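Local coordinates for SmhB (PDB 6ZZ5), which is one component of the tripartite alpha-pore-forming toxin Smh of Serratia marcescens and probably helps build the membrane pore from a soluble form, at residues I177-V181 with I216-T220. Residues are numbered along the deposited sequence.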
loop_
_atom_site.group_PDB
_atom_site.type_symbol
_atom_site.label_atom_id
_atom_site.label_comp_id
_atom_site.label_asym_id
_atom_site.label_seq_id
_atom_site.Cartn_x
_atom_site.Cartn_y
_atom_site.Cartn_z
ATOM N N ILE A 177 3.613 6.020 8.848
ATOM C CA ILE A 177 3.190 6.321 7.456
ATOM C C ILE A 177 1.753 5.846 7.233
ATOM O O ILE A 177 0.963 6.636 6.665
ATOM C CB ILE A 177 4.170 5.707 6.457
ATOM C CG1 ILE A 177 5.527 6.413 6.587
ATOM C CG2 ILE A 177 3.579 5.745 5.040
ATOM C CD1 ILE A 177 6.577 5.877 5.678
ATOM N N ALA A 178 1.409 4.630 7.664
ATOM C CA ALA A 178 0.050 4.052 7.477
ATOM C C ALA A 178 -0.974 5.036 8.061
ATOM O O ALA A 178 -1.913 5.363 7.322
ATOM C CB ALA A 178 -0.051 2.675 8.086
ATOM N N GLY A 179 -0.737 5.557 9.272
ATOM C CA GLY A 179 -1.626 6.477 9.999
ATOM C C GLY A 179 -1.689 7.831 9.296
ATOM O O GLY A 179 -2.767 8.418 9.224
ATOM N N ILE A 180 -0.588 8.334 8.762
ATOM C CA ILE A 180 -0.587 9.629 8.013
ATOM C C ILE A 180 -1.476 9.465 6.781
ATOM O O ILE A 180 -2.289 10.363 6.526
ATOM C CB ILE A 180 0.834 10.107 7.675
ATOM C CG1 ILE A 180 1.601 10.441 8.958
ATOM C CG2 ILE A 180 0.801 11.314 6.750
ATOM C CD1 ILE A 180 3.118 10.579 8.778
ATOM N N VAL A 181 -1.310 8.395 6.018
ATOM C CA VAL A 181 -2.054 8.232 4.744
ATOM C C VAL A 181 -3.542 8.004 5.066
ATOM O O VAL A 181 -4.370 8.599 4.367
ATOM C CB VAL A 181 -1.495 7.133 3.822
ATOM C CG1 VAL A 181 -2.294 7.025 2.534
ATOM C CG2 VAL A 181 -0.034 7.406 3.487
ATOM N N ILE A 216 11.423 6.232 2.535
ATOM C CA ILE A 216 10.219 6.966 2.073
ATOM C C ILE A 216 9.675 7.866 3.163
ATOM O O ILE A 216 9.702 7.509 4.354
ATOM C CB ILE A 216 9.127 6.019 1.544
ATOM C CG1 ILE A 216 8.591 5.055 2.600
ATOM C CG2 ILE A 216 9.662 5.285 0.330
ATOM C CD1 ILE A 216 7.334 4.373 2.195
ATOM N N ALA A 217 9.131 8.972 2.712
ATOM C CA ALA A 217 8.290 9.866 3.528
ATOM C C ALA A 217 6.959 10.047 2.793
ATOM O O ALA A 217 6.937 10.205 1.531
ATOM C CB ALA A 217 8.975 11.173 3.761
ATOM N N MET A 218 5.894 9.970 3.570
ATOM C CA MET A 218 4.560 10.349 3.092
ATOM C C MET A 218 3.973 11.332 4.113
ATOM O O MET A 218 3.972 11.091 5.344
ATOM C CB MET A 218 3.687 9.109 2.907
ATOM C CG MET A 218 4.356 7.999 2.055
ATOM S SD MET A 218 3.244 6.670 1.633
ATOM C CE MET A 218 2.118 7.427 0.479
ATOM N N MET A 219 3.445 12.399 3.578
ATOM C CA MET A 219 2.883 13.496 4.361
ATOM C C MET A 219 1.597 13.914 3.686
ATOM O O MET A 219 1.305 13.400 2.622
ATOM C CB MET A 219 3.922 14.623 4.416
ATOM C CG MET A 219 5.094 14.219 5.268
ATOM S SD MET A 219 6.559 15.086 4.828
ATOM C CE MET A 219 6.853 14.402 3.189
ATOM N N THR A 220 0.837 14.788 4.320
ATOM C CA THR A 220 -0.429 15.339 3.792
ATOM C C THR A 220 -0.222 16.817 3.437
ATOM O O THR A 220 0.652 17.497 4.013
ATOM C CB THR A 220 -1.570 15.164 4.806
ATOM O OG1 THR A 220 -1.167 15.791 6.019
ATOM C CG2 THR A 220 -1.911 13.712 5.018
#
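When a helix lies on a β-sheet, it tends to run nearly along the strand beneath it, and residues 177-181 and 216-220 illustrate the rule. The helix segment and the extended segment point the same way, their axes 28° apart and 7.8 Å from each other at the closest. Ile177 sits over Met218 (CA to CA 6.1 Å) and Ile180 over Met219 (CA to CA 6.4 Å), so three residues along the helix are matched by one along the strand. The two meet by van der Waals contact, mostly between apolar side chains, with methyl groups also lying against backbone carbonyls. One face of the strand presents Ile216, Met218 and Thr220, while Ala217 and Met219 project from the other. Met218 points toward the helix and, with Ile177, makes up the largest part of the interface: Met218 SD lies 3.5 Å from Ile177 CG2 and Met218 CE 3.7 Å from Val181 CG2, so the thioether spans two residues one helical turn apart. Ile177 also reaches along the strand, its CD1 3.8 Å from Ile216 CG1. Ile180 CG2 rests on the backbone, 3.5 Å from Met218 O, and Thr220 CG2 approaches Ile180 O at 3.7 Å. The pair links helix 156-184 to the small mixed sheet, probably in the head region as in HBL-family toxins, where strand 216-221 runs antiparallel to 191-196 and 227-228. Helix 4-30 adds Thr24 beside Ile216 and Met218, and Leu233 of helix 230-245 touches Ile177 and Ile180. Opposite, Ala217 and Met219 pack against helix 349-359, so helices lie on both faces of the strand.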